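Local coordinates for protein inactive glucansucrase (Lactobacillus reuteri, PDB 5JBD) that is an inactive member of the glucansucrase family, a glycosyl hydrolase family 70 protein built round a TIM barrel with a bound calcium ion, at residues 252-263 and 292-303. Residues are numbered along the deposited sequence; the frame is centred on the assembly and turned at random.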
loop_
_atom_site.group_PDB
_atom_site.type_symbol
_atom_site.label_atom_id
_atom_site.label_comp_id
_atom_site.label_asym_id
_atom_site.label_seq_id
_atom_site.Cartn_x
_atom_site.Cartn_y
_atom_site.Cartn_z
ATOM N N GLN A 252 9.790 10.462 14.100
ATOM C CA GLN A 252 9.708 11.621 13.192
ATOM C C GLN A 252 11.101 11.998 12.694
ATOM O O GLN A 252 11.271 12.277 11.507
ATOM C CB GLN A 252 9.006 12.802 13.858
ATOM C CG GLN A 252 7.526 12.537 14.093
ATOM C CD GLN A 252 6.786 13.700 14.721
ATOM O OE1 GLN A 252 7.374 14.709 15.116
ATOM N NE2 GLN A 252 5.470 13.564 14.808
ATOM N N ALA A 253 12.102 11.957 13.590
ATOM C CA ALA A 253 13.487 12.177 13.183
ATOM C C ALA A 253 13.974 11.082 12.226
ATOM O O ALA A 253 14.641 11.381 11.234
ATOM C CB ALA A 253 14.401 12.288 14.401
ATOM N N GLU A 254 13.629 9.826 12.497
ATOM C CA GLU A 254 13.987 8.722 11.584
ATOM C C GLU A 254 13.394 8.869 10.165
ATOM O O GLU A 254 14.057 8.521 9.180
ATOM C CB GLU A 254 13.662 7.343 12.212
ATOM C CG GLU A 254 13.777 6.111 11.301
ATOM C CD GLU A 254 15.134 5.920 10.630
ATOM O OE1 GLU A 254 16.143 6.517 11.070
ATOM O OE2 GLU A 254 15.187 5.149 9.639
ATOM N N ASN A 255 12.179 9.398 10.045
ATOM C CA ASN A 255 11.596 9.658 8.705
ATOM C C ASN A 255 12.430 10.673 7.915
ATOM O O ASN A 255 12.653 10.490 6.705
ATOM C CB ASN A 255 10.142 10.141 8.802
ATOM C CG ASN A 255 9.203 9.075 9.326
ATOM O OD1 ASN A 255 9.410 7.867 9.115
ATOM N ND2 ASN A 255 8.157 9.516 10.014
ATOM N N LEU A 256 12.910 11.710 8.611
ATOM C CA LEU A 256 13.791 12.712 8.015
ATOM C C LEU A 256 15.083 12.072 7.525
ATOM O O LEU A 256 15.519 12.357 6.405
ATOM C CB LEU A 256 14.086 13.855 8.996
ATOM C CG LEU A 256 12.887 14.704 9.392
ATOM C CD1 LEU A 256 13.254 15.675 10.494
ATOM C CD2 LEU A 256 12.340 15.458 8.196
ATOM N N ASN A 257 15.669 11.206 8.351
ATOM C CA ASN A 257 16.827 10.383 7.963
ATOM C C ASN A 257 16.562 9.596 6.683
ATOM O O ASN A 257 17.378 9.596 5.764
ATOM C CB ASN A 257 17.191 9.404 9.089
ATOM C CG ASN A 257 18.573 8.819 8.919
ATOM O OD1 ASN A 257 19.565 9.443 9.298
ATOM N ND2 ASN A 257 18.652 7.622 8.346
ATOM N N TRP A 258 15.418 8.922 6.650
ATOM C CA TRP A 258 15.015 8.072 5.523
ATOM C C TRP A 258 14.809 8.882 4.241
ATOM O O TRP A 258 15.244 8.485 3.154
ATOM C CB TRP A 258 13.717 7.337 5.882
ATOM C CG TRP A 258 13.339 6.177 5.000
ATOM C CD1 TRP A 258 14.162 5.417 4.224
ATOM C CD2 TRP A 258 12.033 5.600 4.874
ATOM N NE1 TRP A 258 13.448 4.423 3.606
ATOM C CE2 TRP A 258 12.140 4.511 3.995
ATOM C CE3 TRP A 258 10.786 5.911 5.412
ATOM C CZ2 TRP A 258 11.039 3.731 3.630
ATOM C CZ3 TRP A 258 9.695 5.128 5.068
ATOM C CH2 TRP A 258 9.830 4.046 4.189
ATOM N N GLU A 259 14.143 10.026 4.381
ATOM C CA GLU A 259 13.939 10.941 3.252
ATOM C C GLU A 259 15.263 11.456 2.698
ATOM O O GLU A 259 15.474 11.443 1.482
ATOM C CB GLU A 259 13.029 12.093 3.675
ATOM C CG GLU A 259 11.589 11.650 3.944
ATOM C CD GLU A 259 10.838 12.537 4.918
ATOM O OE1 GLU A 259 11.254 13.697 5.119
ATOM O OE2 GLU A 259 9.840 12.062 5.512
ATOM N N TYR A 260 16.175 11.836 3.599
ATOM C CA TYR A 260 17.494 12.307 3.201
ATOM C C TYR A 260 18.252 11.212 2.426
ATOM O O TYR A 260 18.900 11.491 1.411
ATOM C CB TYR A 260 18.303 12.794 4.422
ATOM C CG TYR A 260 19.694 13.272 4.060
ATOM C CD1 TYR A 260 19.905 14.540 3.516
ATOM C CD2 TYR A 260 20.794 12.431 4.210
ATOM C CE1 TYR A 260 21.176 14.960 3.149
ATOM C CE2 TYR A 260 22.069 12.843 3.859
ATOM C CZ TYR A 260 22.258 14.095 3.335
ATOM O OH TYR A 260 23.535 14.475 2.993
ATOM N N PHE A 261 18.140 9.971 2.894
ATOM C CA PHE A 261 18.764 8.811 2.237
ATOM C C PHE A 261 18.258 8.623 0.812
ATOM O O PHE A 261 19.039 8.524 -0.138
ATOM C CB PHE A 261 18.483 7.556 3.076
ATOM C CG PHE A 261 18.958 6.261 2.467
ATOM C CD1 PHE A 261 20.291 5.880 2.550
ATOM C CD2 PHE A 261 18.050 5.387 1.869
ATOM C CE1 PHE A 261 20.723 4.668 2.018
ATOM C CE2 PHE A 261 18.474 4.173 1.346
ATOM C CZ PHE A 261 19.816 3.817 1.411
ATOM N N LEU A 262 16.942 8.607 0.661
ATOM C CA LEU A 262 16.331 8.408 -0.657
ATOM C C LEU A 262 16.647 9.558 -1.624
ATOM O O LEU A 262 16.902 9.317 -2.802
ATOM C CB LEU A 262 14.830 8.186 -0.523
ATOM C CG LEU A 262 14.442 6.884 0.195
ATOM C CD1 LEU A 262 12.975 6.912 0.533
ATOM C CD2 LEU A 262 14.793 5.643 -0.626
ATOM N N LEU A 263 16.705 10.783 -1.104
ATOM C CA LEU A 263 17.015 11.965 -1.916
ATOM C C LEU A 263 18.484 12.054 -2.329
ATOM O O LEU A 263 18.828 12.896 -3.167
ATOM C CB LEU A 263 16.601 13.260 -1.189
ATOM C CG LEU A 263 15.101 13.521 -0.969
ATOM C CD1 LEU A 263 14.885 14.584 0.107
ATOM C CD2 LEU A 263 14.380 13.930 -2.250
ATOM N N VAL A 292 4.244 14.500 9.834
ATOM C CA VAL A 292 5.296 14.003 8.940
ATOM C C VAL A 292 5.223 14.636 7.549
ATOM O O VAL A 292 6.234 14.729 6.862
ATOM C CB VAL A 292 5.347 12.461 8.843
ATOM C CG1 VAL A 292 5.479 11.836 10.227
ATOM C CG2 VAL A 292 4.152 11.894 8.080
ATOM N N LEU A 293 4.044 15.111 7.157
ATOM C CA LEU A 293 3.907 15.867 5.907
ATOM C C LEU A 293 4.501 17.270 6.049
ATOM O O LEU A 293 5.186 17.735 5.149
ATOM C CB LEU A 293 2.446 15.917 5.458
ATOM C CG LEU A 293 1.697 14.581 5.372
ATOM C CD1 LEU A 293 0.229 14.828 5.069
ATOM C CD2 LEU A 293 2.308 13.678 4.316
ATOM N N ASP A 294 4.267 17.927 7.184
ATOM C CA ASP A 294 4.926 19.205 7.496
ATOM C C ASP A 294 6.448 19.057 7.466
ATOM O O ASP A 294 7.156 19.861 6.875
ATOM C CB ASP A 294 4.522 19.712 8.888
ATOM C CG ASP A 294 3.090 20.216 8.960
ATOM O OD1 ASP A 294 2.505 20.616 7.928
ATOM O OD2 ASP A 294 2.540 20.245 10.078
ATOM N N GLN A 295 6.932 18.005 8.122
ATOM C CA GLN A 295 8.381 17.780 8.308
ATOM C C GLN A 295 9.084 17.434 7.009
ATOM O O GLN A 295 10.186 17.929 6.755
ATOM C CB GLN A 295 8.597 16.707 9.380
ATOM C CG GLN A 295 8.211 17.255 10.753
ATOM C CD GLN A 295 7.827 16.216 11.783
ATOM O OE1 GLN A 295 7.678 15.020 11.485
ATOM N NE2 GLN A 295 7.615 16.688 13.011
ATOM N N MET A 296 8.430 16.634 6.174
ATOM C CA MET A 296 8.946 16.349 4.834
ATOM C C MET A 296 9.102 17.642 4.030
ATOM O O MET A 296 10.137 17.866 3.418
ATOM C CB MET A 296 8.030 15.380 4.090
ATOM C CG MET A 296 8.479 15.042 2.673
ATOM S SD MET A 296 7.328 14.020 1.758
ATOM C CE MET A 296 7.764 12.415 2.432
ATOM N N GLY A 297 8.064 18.474 4.017
ATOM C CA GLY A 297 8.134 19.764 3.333
ATOM C C GLY A 297 9.236 20.658 3.877
ATOM O O GLY A 297 9.960 21.303 3.113
ATOM N N GLN A 298 9.389 20.669 5.199
ATOM C CA GLN A 298 10.444 21.476 5.843
ATOM C C GLN A 298 11.840 21.038 5.398
ATOM O O GLN A 298 12.676 21.887 5.071
ATOM C CB GLN A 298 10.321 21.406 7.358
ATOM C CG GLN A 298 11.225 22.384 8.093
ATOM C CD GLN A 298 11.202 22.193 9.595
ATOM O OE1 GLN A 298 10.363 21.454 10.132
ATOM N NE2 GLN A 298 12.133 22.866 10.292
ATOM N N LEU A 299 12.076 19.726 5.375
ATOM C CA LEU A 299 13.361 19.166 4.922
ATOM C C LEU A 299 13.668 19.563 3.499
ATOM O O LEU A 299 14.758 20.037 3.193
ATOM C CB LEU A 299 13.376 17.629 5.018
ATOM C CG LEU A 299 14.626 16.891 4.497
ATOM C CD1 LEU A 299 15.854 17.257 5.322
ATOM C CD2 LEU A 299 14.440 15.382 4.495
ATOM N N MET A 300 12.706 19.330 2.617
ATOM C CA MET A 300 12.916 19.597 1.202
ATOM C C MET A 300 13.076 21.098 0.926
ATOM O O MET A 300 13.863 21.475 0.063
ATOM C CB MET A 300 11.823 18.920 0.372
ATOM C CG MET A 300 11.975 17.388 0.428
ATOM S SD MET A 300 10.687 16.483 -0.415
ATOM C CE MET A 300 11.118 16.940 -2.087
ATOM N N ASN A 301 12.405 21.944 1.703
ATOM C CA ASN A 301 12.645 23.399 1.635
ATOM C C ASN A 301 14.030 23.804 2.177
ATOM O O ASN A 301 14.700 24.665 1.601
ATOM C CB ASN A 301 11.539 24.201 2.345
ATOM C CG ASN A 301 11.658 25.703 2.107
ATOM O OD1 ASN A 301 11.909 26.148 0.985
ATOM N ND2 ASN A 301 11.499 26.487 3.169
ATOM N N ASP A 302 14.450 23.196 3.275
ATOM C CA ASP A 302 15.814 23.424 3.797
ATOM C C ASP A 302 16.895 23.040 2.790
ATOM O O ASP A 302 17.861 23.781 2.591
ATOM C CB ASP A 302 16.022 22.632 5.092
ATOM C CG ASP A 302 15.329 23.259 6.276
ATOM O OD1 ASP A 302 14.763 24.373 6.133
ATOM O OD2 ASP A 302 15.347 22.619 7.354
ATOM N N MET A 303 16.715 21.877 2.166
ATOM C CA MET A 303 17.709 21.326 1.249
ATOM C C MET A 303 17.724 22.049 -0.098
ATOM O O MET A 303 18.796 22.302 -0.652
ATOM C CB MET A 303 17.455 19.825 1.020
ATOM C CG MET A 303 17.751 18.917 2.219
ATOM S SD MET A 303 17.195 17.204 1.942
ATOM C CE MET A 303 18.410 16.706 0.719
HETATM O O HOH W 1 9.029 13.084 10.143
HETATM O O HOH W 2 8.595 13.436 7.369
#
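Q252 and Q295 meet amide to amide at the N-terminal end of two neighbouring helices, 249-263 and 291-304. Q295 NE2 donates to Q252 OE1 over 2.9 Å, at an N-H...O angle of 161°. The acceptor lies near the plane of the Q295 amide, whereas the donor sits well above the Q252 carbonyl plane. Glutamine suits both positions, being long enough to span the gap and able to donate and accept at once: Q252 NE2 reaches the backbone O of N246, and Q295 OE1 lies 2.7 Å from a water that also bridges to Q252 O.

A second water lies between E259 OE2 (2.6 Å) and V292 O (2.7 Å), giving the buried carboxylate a polar partner. Its other oxygen, OE1, lies against carbon, 3.5 Å from M296 CA and also near L299 CD2. N255 ND2 bonds to N246 OD1, and V292 CG1 packs against the same nitrogen.

Farther along, the contact becomes apolar. The L256 and L299 side chains lie alongside one another, pointing opposite ways, L256 CD2 to L299 CB at 4.0 Å. L299 holds CG anti to its N (chi1 176°), which carries CD2 across to E259 CB. L263 CD1 packs on M303 SD (3.9 Å) and M300 CG. M303 brings CE to Y260 CD1 (3.8 Å) while its sulfur stands at the ring edge, a Met-aromatic contact; its unbranched, flexible chain can bend at chi3 to put both SD and CE on neighbours.

Segments 252-263 and 292-303 point the same general way but cross at -44°, and pack on strands 279-282 and 743-748 of the parallel barrel sheet through W258, E259, L263 and M296. The chemistry is thus divided: amides and bridging waters join the start of 291-304, the end nearer the calcium ion, to 249-263 as far as E259, while leucine, methionine and the Y260 ring close the other end by van der Waals packing and a sulfur-ring contact.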